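Local coordinates for haloalkane dehalogenase (PDB 4MJ3), which probably catalyses the hydrolytic cleavage of carbon-halogen bonds in haloalkanes, giving an alcohol and a halide ion, at residues Ala107-Glu111 with Ile112-Asp116; Trp64-Pro67 with Val68-Ala72; Gly126-Gly129 with Leu130-Gly134; Asp154-Pro157 with Gly158-Phe161; Glu292-Val295 with Thr296-Ala300. All blocks are in the same frame, centred on the assembly; numbering follows the deposited sequence.

Interaction 1: residues Ala107-Glu111 with Ile112-Asp116; sequences AAIEE and IGLAD
A glycine C-cap resembling a Schellman motif closes helix 98-112 of the alpha/beta hydrolase fold, and I109 meets L114 across it. The carbonyl of I109 takes two bonds: G113 N donates to I109 O at 2.9 Å, tilted 27° from the carbonyl plane, while L114 N reaches the same oxygen through a weak bond of 3.3 Å. One acceptor thus serves two N-H groups as the helix unwinds. G113 suits the place because its phi is positive (90°), a value at which a CB would press on the carbonyl O of I112; glycine has none.

The reversal brings two aliphatic side chains together, as such caps commonly do. I109 CG2 touches L114 CB at 4.2 Å, the two side chains crossing at about a right angle. For I109, the branch that makes this contact stands anti to the backbone N and beside the carbonyl carbon. Both residues face the central sheet, I109 on L50 and L114 on V48, L50 and V77, where branched hydrocarbon fits a buried seam. On the exposed side E110 OE1 forms a salt bridge with R139.

I112 ends the helix with an ordinary bond, its N 2.9 Å from A108 O with an N-H...O angle of 169°. Its side chain folds back over the same carbonyl, and I112 CG1 lies 3.2 Å from A108 O.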
loop_
_atom_site.group_PDB
_atom_site.type_symbol
_atom_site.label_atom_id
_atom_site.label_comp_id
_atom_site.label_asym_id
_atom_site.label_seq_id
_atom_site.Cartn_x
_atom_site.Cartn_y
_atom_site.Cartn_z
ATOM N N ALA A 107 -7.383 -2.668 -12.271
ATOM C CA ALA A 107 -7.009 -3.236 -13.562
ATOM C C ALA A 107 -5.841 -4.222 -13.450
ATOM O O ALA A 107 -5.860 -5.267 -14.093
ATOM C CB ALA A 107 -6.686 -2.145 -14.546
ATOM N N ALA A 108 -4.856 -3.900 -12.616
ATOM C CA ALA A 108 -3.736 -4.801 -12.353
ATOM C C ALA A 108 -4.173 -6.117 -11.716
ATOM O O ALA A 108 -3.812 -7.209 -12.181
ATOM C CB ALA A 108 -2.705 -4.130 -11.476
ATOM N N ILE A 109 -4.995 -6.019 -10.677
ATOM C CA ILE A 109 -5.538 -7.201 -10.011
ATOM C C ILE A 109 -6.290 -8.100 -11.022
ATOM O O ILE A 109 -6.132 -9.326 -11.042
ATOM C CB ILE A 109 -6.455 -6.783 -8.835
ATOM C CG1 ILE A 109 -5.607 -6.166 -7.731
ATOM C CG2 ILE A 109 -7.269 -7.962 -8.285
ATOM C CD1 ILE A 109 -6.401 -5.441 -6.658
ATOM N N GLU A 110 -7.129 -7.474 -11.844
ATOM C CA GLU A 110 -7.906 -8.193 -12.841
ATOM C C GLU A 110 -7.029 -8.862 -13.895
ATOM O O GLU A 110 -7.306 -9.987 -14.308
ATOM C CB GLU A 110 -8.903 -7.264 -13.510
ATOM C CG GLU A 110 -10.043 -6.816 -12.612
ATOM C CD GLU A 110 -11.126 -7.864 -12.497
ATOM O OE1 GLU A 110 -10.892 -8.884 -11.821
ATOM O OE2 GLU A 110 -12.217 -7.669 -13.074
ATOM N N GLU A 111 -5.994 -8.154 -14.333
ATOM C CA GLU A 111 -5.112 -8.650 -15.385
ATOM C C GLU A 111 -4.254 -9.819 -14.866
ATOM O O GLU A 111 -4.069 -10.809 -15.568
ATOM C CB GLU A 111 -4.238 -7.515 -15.916
ATOM C CG GLU A 111 -3.550 -7.825 -17.233
ATOM C CD GLU A 111 -4.518 -8.109 -18.364
ATOM O OE1 GLU A 111 -5.499 -7.345 -18.519
ATOM O OE2 GLU A 111 -4.309 -9.123 -19.071
ATOM N N ILE A 112 -3.778 -9.704 -13.629
ATOM C CA ILE A 112 -3.068 -10.801 -12.992
ATOM C C ILE A 112 -4.001 -12.001 -12.760
ATOM O O ILE A 112 -3.587 -13.155 -12.918
ATOM C CB ILE A 112 -2.417 -10.379 -11.665
ATOM C CG1 ILE A 112 -1.379 -9.281 -11.921
ATOM C CG2 ILE A 112 -1.772 -11.592 -11.016
ATOM C CD1 ILE A 112 -0.967 -8.539 -10.686
ATOM N N GLY A 113 -5.267 -11.720 -12.477
ATOM C CA GLY A 113 -6.307 -12.746 -12.364
ATOM C C GLY A 113 -6.465 -13.302 -10.966
ATOM O O GLY A 113 -6.718 -14.482 -10.783
ATOM N N LEU A 114 -6.315 -12.446 -9.973
ATOM C CA LEU A 114 -6.379 -12.866 -8.577
ATOM C C LEU A 114 -7.820 -13.088 -8.111
ATOM O O LEU A 114 -8.722 -12.348 -8.514
ATOM C CB LEU A 114 -5.709 -11.814 -7.690
ATOM C CG LEU A 114 -4.257 -11.468 -8.013
ATOM C CD1 LEU A 114 -3.752 -10.388 -7.085
ATOM C CD2 LEU A 114 -3.377 -12.704 -7.914
ATOM N N ALA A 115 -8.009 -14.113 -7.273
ATOM C CA ALA A 115 -9.313 -14.451 -6.693
ATOM C C ALA A 115 -9.191 -14.723 -5.197
ATOM O O ALA A 115 -8.139 -15.160 -4.739
ATOM C CB ALA A 115 -9.888 -15.689 -7.391
ATOM N N ASP A 116 -10.286 -14.509 -4.462
ATOM C CA ASP A 116 -10.384 -14.883 -3.052
ATOM C C ASP A 116 -9.164 -14.380 -2.285
ATOM O O ASP A 116 -8.469 -15.121 -1.589
ATOM C CB ASP A 116 -10.550 -16.402 -2.908
ATOM C CG ASP A 116 -11.811 -16.906 -3.571
ATOM O OD1 ASP A 116 -12.889 -16.327 -3.317
ATOM O OD2 ASP A 116 -11.733 -17.868 -4.362
#

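Interaction 2: residues Trp64-Pro67 with Val68-Ala72; sequences WMIP and VLVEA
I66 and V70 meet obliquely, one helical turn apart, through a single methyl each: I66 CG2 lies 4.0 Å from V70 CG2. The two methyls reach the meeting point by different routes. In I66 the CG2 branch stands anti to the backbone N, beside its own carbonyl (chi1, which places CG1, is -69°), so it leans along the helix toward the next turn. V70 CG2 instead sits beside its backbone N (chi1 168° sends CG1 the other way) and therefore leans back, coming within 3.3 Å of I66 O. Beta-branched residues suit this place, since each offers CG2 to its partner and keeps a second branch, an ethyl arm in I66 and CG1 in V70, to turn elsewhere.

L69 follows the same habit with a longer arm. Its CG hangs beside the backbone N and lies 3.4 Å from M65 O, which also accepts the bond from L69 N at 3.1 Å. M65 is a selenomethionine.

This short helix, 66-71, is the crossover of a beta-alpha-beta unit between the parallel strands 48-52 and 75-79. I66 and L69 accordingly rest on L51, while V68 and M65 turn to helix 282-300, on A291 and L290.

P67 sits in the first turn, where a missing N-H costs the helix no bond, yet its carbonyl still works: E71 N donates to P67 O at 2.9 Å. V68, on another side of the helix, is turned so that its CG2 lies 3.9 Å from W64 O.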
loop_
_atom_site.group_PDB
_atom_site.type_symbol
_atom_site.label_atom_id
_atom_site.label_comp_id
_atom_site.label_asym_id
_atom_site.label_seq_id
_atom_site.Cartn_x
_atom_site.Cartn_y
_atom_site.Cartn_z
ATOM N N TRP A 64 10.724 -8.546 3.741
ATOM C CA TRP A 64 10.855 -9.404 4.920
ATOM C C TRP A 64 9.626 -10.295 5.160
ATOM O O TRP A 64 9.728 -11.332 5.817
ATOM C CB TRP A 64 11.141 -8.582 6.183
ATOM C CG TRP A 64 12.255 -7.614 6.073
ATOM C CD1 TRP A 64 12.174 -6.264 6.219
ATOM C CD2 TRP A 64 13.630 -7.905 5.808
ATOM N NE1 TRP A 64 13.413 -5.687 6.054
ATOM C CE2 TRP A 64 14.325 -6.677 5.816
ATOM C CE3 TRP A 64 14.342 -9.084 5.576
ATOM C CZ2 TRP A 64 15.706 -6.590 5.580
ATOM C CZ3 TRP A 64 15.729 -8.995 5.338
ATOM C CH2 TRP A 64 16.382 -7.756 5.344
HETATM N N MSE A 65 8.474 -9.893 4.634
HETATM C CA MSE A 65 7.209 -10.608 4.831
HETATM C C MSE A 65 7.024 -11.725 3.836
HETATM O O MSE A 65 6.495 -12.782 4.179
HETATM C CB MSE A 65 6.050 -9.614 4.703
HETATM C CG MSE A 65 6.126 -8.692 5.895
HETATM SE SE MSE A 65 4.564 -7.482 5.924
HETATM C CE MSE A 65 3.076 -8.723 6.048
ATOM N N ILE A 66 7.472 -11.517 2.599
ATOM C CA ILE A 66 7.245 -12.493 1.547
ATOM C C ILE A 66 7.754 -13.918 1.889
ATOM O O ILE A 66 6.993 -14.869 1.733
ATOM C CB ILE A 66 7.766 -11.985 0.179
ATOM C CG1 ILE A 66 6.895 -10.826 -0.304
ATOM C CG2 ILE A 66 7.770 -13.111 -0.844
ATOM C CD1 ILE A 66 7.526 -9.977 -1.380
ATOM N N PRO A 67 9.012 -14.077 2.362
ATOM C CA PRO A 67 9.479 -15.428 2.659
ATOM C C PRO A 67 8.678 -16.156 3.737
ATOM O O PRO A 67 8.506 -17.358 3.652
ATOM C CB PRO A 67 10.928 -15.211 3.108
ATOM C CG PRO A 67 11.337 -13.931 2.466
ATOM C CD PRO A 67 10.099 -13.090 2.518
ATOM N N VAL A 68 8.185 -15.428 4.728
ATOM C CA VAL A 68 7.348 -16.004 5.791
ATOM C C VAL A 68 6.022 -16.522 5.210
ATOM O O VAL A 68 5.606 -17.636 5.498
ATOM C CB VAL A 68 7.050 -14.964 6.889
ATOM C CG1 VAL A 68 6.097 -15.523 7.934
ATOM C CG2 VAL A 68 8.353 -14.503 7.538
ATOM N N LEU A 69 5.413 -15.729 4.344
ATOM C CA LEU A 69 4.142 -16.095 3.724
ATOM C C LEU A 69 4.335 -17.320 2.828
ATOM O O LEU A 69 3.553 -18.263 2.867
ATOM C CB LEU A 69 3.587 -14.899 2.928
ATOM C CG LEU A 69 3.264 -13.660 3.769
ATOM C CD1 LEU A 69 2.939 -12.487 2.868
ATOM C CD2 LEU A 69 2.123 -13.905 4.753
ATOM N N VAL A 70 5.407 -17.314 2.046
ATOM C CA VAL A 70 5.719 -18.421 1.144
ATOM C C VAL A 70 6.005 -19.717 1.905
ATOM O O VAL A 70 5.511 -20.782 1.527
ATOM C CB VAL A 70 6.918 -18.054 0.240
ATOM C CG1 VAL A 70 7.453 -19.283 -0.501
ATOM C CG2 VAL A 70 6.510 -16.956 -0.741
ATOM N N GLU A 71 6.782 -19.629 2.981
ATOM C CA GLU A 71 7.092 -20.815 3.789
ATOM C C GLU A 71 5.823 -21.401 4.421
ATOM O O GLU A 71 5.720 -22.618 4.599
ATOM C CB GLU A 71 8.117 -20.473 4.857
ATOM C CG GLU A 71 8.672 -21.706 5.580
ATOM C CD GLU A 71 7.866 -22.181 6.775
ATOM O OE1 GLU A 71 6.861 -21.551 7.194
ATOM O OE2 GLU A 71 8.284 -23.226 7.308
ATOM N N ALA A 72 4.851 -20.542 4.711
ATOM C CA ALA A 72 3.564 -20.965 5.266
ATOM C C ALA A 72 2.630 -21.575 4.230
ATOM O O ALA A 72 1.517 -21.976 4.564
ATOM C CB ALA A 72 2.877 -19.787 5.958
#

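Interaction 3: residues Gly126-Gly129 with Leu130-Gly134; sequences GLIG and LRLVG
L130 lies along the carbonyl of G126, one helical turn back, and each of its first atoms stays close to the same oxygen. L130 CB is 3.1 Å from G126 O. With CG set beside the backbone N (chi1 -65°), the chain continues backward rather than outward, and L130 CG is 3.3 Å from that oxygen. At the tip, CD1 has drawn off to 3.7 Å from G126 O and passes beside G126, which has no side chain. Beyond these residues the leucine packs on V143 of the sheet and L235 of a neighbouring helix. G126 O itself accepts the short bond from L130 N, 2.7 Å, with the donor tilted 26° from the carbonyl plane.

I128 and L132 run side by side, pointing the same way, and touch through I128 CG2 and L132 CD1 at 4.1 Å. They turn to helix 98-112, where leucine and isoleucine fill a buried interface. V133 CG2 reaches over G129 O at 3.3 Å. R131, though buried, has its charge met by a salt bridge from NE to E135, and NH1 bonds N228.

Helix 124-135 connects the parallel strands 117-121 and 140-145 as a beta-alpha-beta crossover, and its start, with G126, is consistent with the helix that follows the nucleophile elbow in alpha/beta hydrolases.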
loop_
_atom_site.group_PDB
_atom_site.type_symbol
_atom_site.label_atom_id
_atom_site.label_comp_id
_atom_site.label_asym_id
_atom_site.label_seq_id
_atom_site.Cartn_x
_atom_site.Cartn_y
_atom_site.Cartn_z
ATOM N N GLY A 126 -3.645 0.881 1.702
ATOM C CA GLY A 126 -4.975 0.737 2.278
ATOM C C GLY A 126 -5.976 1.797 1.838
ATOM O O GLY A 126 -7.164 1.494 1.693
ATOM N N LEU A 127 -5.564 3.040 1.656
ATOM C CA LEU A 127 -6.506 4.041 1.122
ATOM C C LEU A 127 -7.069 3.547 -0.212
ATOM O O LEU A 127 -8.248 3.710 -0.501
ATOM C CB LEU A 127 -5.880 5.412 0.953
ATOM C CG LEU A 127 -5.889 6.301 2.192
ATOM C CD1 LEU A 127 -4.838 5.852 3.202
ATOM C CD2 LEU A 127 -5.660 7.746 1.810
ATOM N N ILE A 128 -6.211 2.906 -1.009
ATOM C CA ILE A 128 -6.636 2.322 -2.285
ATOM C C ILE A 128 -7.280 0.958 -2.072
ATOM O O ILE A 128 -8.403 0.721 -2.522
ATOM C CB ILE A 128 -5.448 2.226 -3.262
ATOM C CG1 ILE A 128 -4.991 3.631 -3.649
ATOM C CG2 ILE A 128 -5.833 1.435 -4.497
ATOM C CD1 ILE A 128 -3.565 3.705 -4.110
ATOM N N GLY A 129 -6.596 0.089 -1.343
ATOM C CA GLY A 129 -7.069 -1.273 -1.122
ATOM C C GLY A 129 -8.404 -1.378 -0.404
ATOM O O GLY A 129 -9.274 -2.159 -0.821
ATOM N N LEU A 130 -8.603 -0.593 0.658
ATOM C CA LEU A 130 -9.867 -0.637 1.393
ATOM C C LEU A 130 -11.023 -0.086 0.546
ATOM O O LEU A 130 -12.163 -0.566 0.639
ATOM C CB LEU A 130 -9.767 0.113 2.720
ATOM C CG LEU A 130 -8.807 -0.470 3.756
ATOM C CD1 LEU A 130 -8.631 0.510 4.905
ATOM C CD2 LEU A 130 -9.300 -1.809 4.264
ATOM N N ARG A 131 -10.749 0.898 -0.303
ATOM C CA ARG A 131 -11.746 1.350 -1.252
ATOM C C ARG A 131 -12.114 0.228 -2.228
ATOM O O ARG A 131 -13.296 0.047 -2.542
ATOM C CB ARG A 131 -11.268 2.588 -1.993
ATOM C CG ARG A 131 -12.252 3.042 -3.047
ATOM C CD ARG A 131 -12.221 4.541 -3.256
ATOM N NE ARG A 131 -12.698 4.863 -4.592
ATOM C CZ ARG A 131 -12.551 6.033 -5.197
ATOM N NH1 ARG A 131 -11.966 7.051 -4.583
ATOM N NH2 ARG A 131 -12.997 6.171 -6.441
ATOM N N LEU A 132 -11.123 -0.531 -2.685
ATOM C CA LEU A 132 -11.379 -1.660 -3.562
ATOM C C LEU A 132 -12.195 -2.752 -2.858
ATOM O O LEU A 132 -13.045 -3.387 -3.487
ATOM C CB LEU A 132 -10.093 -2.225 -4.150
ATOM C CG LEU A 132 -9.414 -1.300 -5.175
ATOM C CD1 LEU A 132 -8.068 -1.875 -5.556
ATOM C CD2 LEU A 132 -10.304 -1.114 -6.394
ATOM N N VAL A 133 -11.983 -2.939 -1.566
ATOM C CA VAL A 133 -12.779 -3.915 -0.805
ATOM C C VAL A 133 -14.234 -3.441 -0.814
ATOM O O VAL A 133 -15.151 -4.227 -1.020
ATOM C CB VAL A 133 -12.241 -4.115 0.631
ATOM C CG1 VAL A 133 -13.157 -5.018 1.451
ATOM C CG2 VAL A 133 -10.841 -4.724 0.606
ATOM N N GLY A 134 -14.444 -2.148 -0.573
ATOM C CA GLY A 134 -15.789 -1.575 -0.599
ATOM C C GLY A 134 -16.461 -1.701 -1.958
ATOM O O GLY A 134 -17.649 -1.979 -2.033
#

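Interaction 4: residues Asp154-Pro157 with Gly158-Phe161; sequences DHHP and GEAF
G158 meets H156 and P157 at the N-cap of helix 159-170. Its phi of 100° is easy for glycine, and the absence of a CB spares a collision with P157 O. The proline ring curls against the start of the residue, P157 CG standing 3.4 Å from G158 N. That ring also lies against the imidazole, with P157 CD over one face of the H156 ring and offset toward the rim.

E159 opens the helix. Its chain bends at chi2 (-49°), which swings the carboxylate back to the histidine. OE2 arrives at the ring's edge, near its plane, 3.5 Å from H156 CE1, with the ring and carboxylate planes 35° apart. A water completes the link, standing 2.8 Å from H156 NE2 and donating to E159 OE2 at 2.9 Å.

F161 turns inward, with CG anti to its backbone N, and its CD2 touches P157 CB at 3.8 Å. A second water donates to P157 O at 2.8 Å and accepts from F161 N at 3.0 Å, meeting an N-H of the first helical turn. The aromatic ring also rests on V216. Helix 159-170 probably belongs to the cap domain, as in relatives of this family.

Two waters thus bridge the polar groups while P157 and F161 pack directly; the nearby carboxylate would probably raise the proton affinity of H156, and a negative charge suits a helix N-terminus.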
loop_
_atom_site.group_PDB
_atom_site.type_symbol
_atom_site.label_atom_id
_atom_site.label_comp_id
_atom_site.label_asym_id
_atom_site.label_seq_id
_atom_site.Cartn_x
_atom_site.Cartn_y
_atom_site.Cartn_z
ATOM N N ASP A 154 -14.388 13.772 5.861
ATOM C CA ASP A 154 -15.296 14.283 6.874
ATOM C C ASP A 154 -14.669 14.516 8.240
ATOM O O ASP A 154 -15.256 15.220 9.049
ATOM C CB ASP A 154 -16.506 13.361 6.985
ATOM C CG ASP A 154 -17.359 13.413 5.734
ATOM O OD1 ASP A 154 -17.780 14.531 5.351
ATOM O OD2 ASP A 154 -17.638 12.356 5.127
ATOM N N HIS A 155 -13.477 13.955 8.482
ATOM C CA HIS A 155 -12.806 14.070 9.774
ATOM C C HIS A 155 -11.394 14.646 9.622
ATOM O O HIS A 155 -10.745 14.403 8.636
ATOM C CB HIS A 155 -12.772 12.689 10.448
ATOM C CG HIS A 155 -14.137 12.123 10.665
ATOM N ND1 HIS A 155 -14.976 12.575 11.659
ATOM C CD2 HIS A 155 -14.844 11.209 9.961
ATOM C CE1 HIS A 155 -16.139 11.957 11.567
ATOM N NE2 HIS A 155 -16.084 11.119 10.546
ATOM N N HIS A 156 -10.963 15.437 10.603
ATOM C CA HIS A 156 -9.622 16.040 10.627
ATOM C C HIS A 156 -8.597 14.909 10.633
ATOM O O HIS A 156 -8.741 13.963 11.389
ATOM C CB HIS A 156 -9.476 16.906 11.881
ATOM C CG HIS A 156 -8.260 17.781 11.890
ATOM N ND1 HIS A 156 -7.056 17.372 12.415
ATOM C CD2 HIS A 156 -8.063 19.039 11.425
ATOM C CE1 HIS A 156 -6.166 18.339 12.278
ATOM N NE2 HIS A 156 -6.753 19.366 11.687
ATOM N N PRO A 157 -7.557 14.988 9.777
ATOM C CA PRO A 157 -6.604 13.887 9.641
ATOM C C PRO A 157 -5.566 13.794 10.771
ATOM O O PRO A 157 -4.817 12.829 10.821
ATOM C CB PRO A 157 -5.893 14.218 8.314
ATOM C CG PRO A 157 -5.890 15.715 8.291
ATOM C CD PRO A 157 -7.208 16.131 8.901
ATOM N N GLY A 158 -5.473 14.838 11.588
ATOM C CA GLY A 158 -4.547 14.896 12.700
ATOM C C GLY A 158 -3.311 15.706 12.344
ATOM O O GLY A 158 -2.947 15.833 11.159
ATOM N N GLU A 159 -2.663 16.267 13.368
ATOM C CA GLU A 159 -1.484 17.117 13.163
ATOM C C GLU A 159 -0.310 16.360 12.578
ATOM O O GLU A 159 0.486 16.929 11.826
ATOM C CB GLU A 159 -1.082 17.817 14.471
ATOM C CG GLU A 159 -2.021 18.939 14.899
ATOM C CD GLU A 159 -2.356 19.932 13.791
ATOM O OE1 GLU A 159 -1.437 20.389 13.069
ATOM O OE2 GLU A 159 -3.553 20.262 13.646
ATOM N N ALA A 160 -0.190 15.075 12.906
ATOM C CA ALA A 160 0.946 14.291 12.414
ATOM C C ALA A 160 0.880 14.153 10.893
ATOM O O ALA A 160 1.873 14.373 10.191
ATOM C CB ALA A 160 0.967 12.942 13.077
ATOM N N PHE A 161 -0.304 13.833 10.371
ATOM C CA PHE A 161 -0.455 13.819 8.923
ATOM C C PHE A 161 -0.165 15.182 8.304
ATOM O O PHE A 161 0.549 15.275 7.298
ATOM C CB PHE A 161 -1.838 13.358 8.459
ATOM C CG PHE A 161 -2.000 13.523 6.983
ATOM C CD1 PHE A 161 -1.405 12.627 6.108
ATOM C CD2 PHE A 161 -2.633 14.637 6.462
ATOM C CE1 PHE A 161 -1.472 12.821 4.735
ATOM C CE2 PHE A 161 -2.707 14.828 5.080
ATOM C CZ PHE A 161 -2.132 13.919 4.233
HETATM O O HOH W 1 -5.406 21.820 12.013
HETATM O O HOH W 2 -2.301 12.189 11.888
#

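Interaction 5: residues Glu292-Val295 with Thr296-Ala300; sequences EAVV and TFVRA
V295 and R299 lie side by side, pointing the same way, and V295 CG1 sits over one face of the guanidinium, 3.7 Å from R299 NE and offset toward the rim. The arginine is extended from CG to NE, with CG beside the backbone N (chi1 -61°), a setting that brings R299 CG within 3.2 Å of V295 O. Its CD, NE and CZ lie along V295 CG1, while NH2 bonds A72 O.

Among purely apolar pairs, V294 CG1 meets V298 CG2 at 4.3 Å, and V298 CG2 also leans over V294 O at 3.3 Å. These valines face strand 117-121, on V120 and T118. F297 turns to the neighbouring strand 140-145, on V144, and to P241.

Backbone bonds are regular: T296 N to E292 O at 3.0 Å, F297 N to A293 O at 3.0 Å, and R299 N to V295 O at 2.9 Å. T296, exposed, suits the solvent side.

With V294 and V298 on the sheet side and V295 against helix 66-71, helix 282-300, last in the chain and lying on the central sheet, is consistent with the C-terminal helix of the alpha/beta hydrolase fold.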
loop_
_atom_site.group_PDB
_atom_site.type_symbol
_atom_site.label_atom_id
_atom_site.label_comp_id
_atom_site.label_asym_id
_atom_site.label_seq_id
_atom_site.Cartn_x
_atom_site.Cartn_y
_atom_site.Cartn_z
ATOM N N GLU A 292 3.825 -13.202 10.400
ATOM C CA GLU A 292 3.357 -14.269 11.288
ATOM C C GLU A 292 1.906 -14.030 11.739
ATOM O O GLU A 292 1.108 -14.970 11.770
ATOM C CB GLU A 292 4.281 -14.451 12.501
ATOM C CG GLU A 292 5.670 -15.044 12.166
ATOM C CD GLU A 292 5.644 -16.512 11.751
ATOM O OE1 GLU A 292 4.544 -17.106 11.675
ATOM O OE2 GLU A 292 6.732 -17.091 11.498
ATOM N N ALA A 293 1.562 -12.785 12.045
ATOM C CA ALA A 293 0.178 -12.437 12.392
ATOM C C ALA A 293 -0.775 -12.721 11.223
ATOM O O ALA A 293 -1.877 -13.222 11.435
ATOM C CB ALA A 293 0.069 -10.989 12.832
ATOM N N VAL A 294 -0.344 -12.424 9.990
ATOM C CA VAL A 294 -1.158 -12.714 8.810
ATOM C C VAL A 294 -1.378 -14.222 8.625
ATOM O O VAL A 294 -2.500 -14.649 8.372
ATOM C CB VAL A 294 -0.536 -12.108 7.529
ATOM C CG1 VAL A 294 -1.282 -12.594 6.303
ATOM C CG2 VAL A 294 -0.544 -10.588 7.612
ATOM N N VAL A 295 -0.322 -15.014 8.816
ATOM C CA VAL A 295 -0.419 -16.462 8.675
ATOM C C VAL A 295 -1.404 -17.003 9.713
ATOM O O VAL A 295 -2.292 -17.774 9.381
ATOM C CB VAL A 295 0.938 -17.164 8.827
ATOM C CG1 VAL A 295 0.749 -18.674 8.869
ATOM C CG2 VAL A 295 1.858 -16.773 7.684
ATOM N N THR A 296 -1.253 -16.566 10.955
ATOM C CA THR A 296 -2.137 -17.006 12.043
ATOM C C THR A 296 -3.608 -16.700 11.731
ATOM O O THR A 296 -4.486 -17.551 11.913
ATOM C CB THR A 296 -1.700 -16.354 13.370
ATOM O OG1 THR A 296 -0.426 -16.882 13.743
ATOM C CG2 THR A 296 -2.711 -16.604 14.498
ATOM N N PHE A 297 -3.845 -15.484 11.236
ATOM C CA PHE A 297 -5.182 -15.010 10.849
ATOM C C PHE A 297 -5.795 -15.794 9.686
ATOM O O PHE A 297 -6.963 -16.162 9.735
ATOM C CB PHE A 297 -5.063 -13.521 10.524
ATOM C CG PHE A 297 -6.267 -12.905 9.878
ATOM C CD1 PHE A 297 -7.447 -12.730 10.575
ATOM C CD2 PHE A 297 -6.172 -12.399 8.595
ATOM C CE1 PHE A 297 -8.535 -12.105 9.977
ATOM C CE2 PHE A 297 -7.249 -11.752 7.987
ATOM C CZ PHE A 297 -8.424 -11.608 8.676
ATOM N N VAL A 298 -4.991 -16.090 8.672
ATOM C CA VAL A 298 -5.426 -16.913 7.554
ATOM C C VAL A 298 -5.803 -18.301 8.036
ATOM O O VAL A 298 -6.879 -18.811 7.708
ATOM C CB VAL A 298 -4.353 -17.010 6.438
ATOM C CG1 VAL A 298 -4.721 -18.062 5.404
ATOM C CG2 VAL A 298 -4.208 -15.656 5.767
ATOM N N ARG A 299 -4.952 -18.915 8.844
ATOM C CA ARG A 299 -5.227 -20.268 9.313
ATOM C C ARG A 299 -6.439 -20.349 10.233
ATOM O O ARG A 299 -7.116 -21.378 10.272
ATOM C CB ARG A 299 -4.002 -20.846 10.006
ATOM C CG ARG A 299 -2.834 -20.915 9.021
ATOM C CD ARG A 299 -1.622 -21.683 9.482
ATOM N NE ARG A 299 -0.734 -21.992 8.376
ATOM C CZ ARG A 299 0.465 -22.545 8.521
ATOM N NH1 ARG A 299 0.936 -22.847 9.727
ATOM N NH2 ARG A 299 1.194 -22.809 7.444
ATOM N N ALA A 300 -6.682 -19.284 10.996
ATOM C CA ALA A 300 -7.813 -19.234 11.936
ATOM C C ALA A 300 -9.138 -18.995 11.233
ATOM O O ALA A 300 -10.205 -19.125 11.859
ATOM C CB ALA A 300 -7.587 -18.147 12.997
#

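Overall arrangement
Interactions 1, 2, 3 and 5 belong to helices around one mixed sheet, with interaction 4 set apart in the probable cap. Interactions 2 and 5 lie on the same side of the chain's centre, 12 Å apart between centres, and touch: L69 CD2 is 4.0 Å from V294 CG1, and A72 CB is 3.6 Å from V295 CG2. Interactions 1 and 3 also meet, I109 CD1 packing on L132 CD1 at 4.1 Å where helices 98-112 and 124-135 run together. Interaction 4 stands about 33 Å from interaction 1, centre to centre, across the chain's centre. Interaction 3 probably lies nearest the catalytic chemistry, since its helix would follow the nucleophile elbow expected of this family.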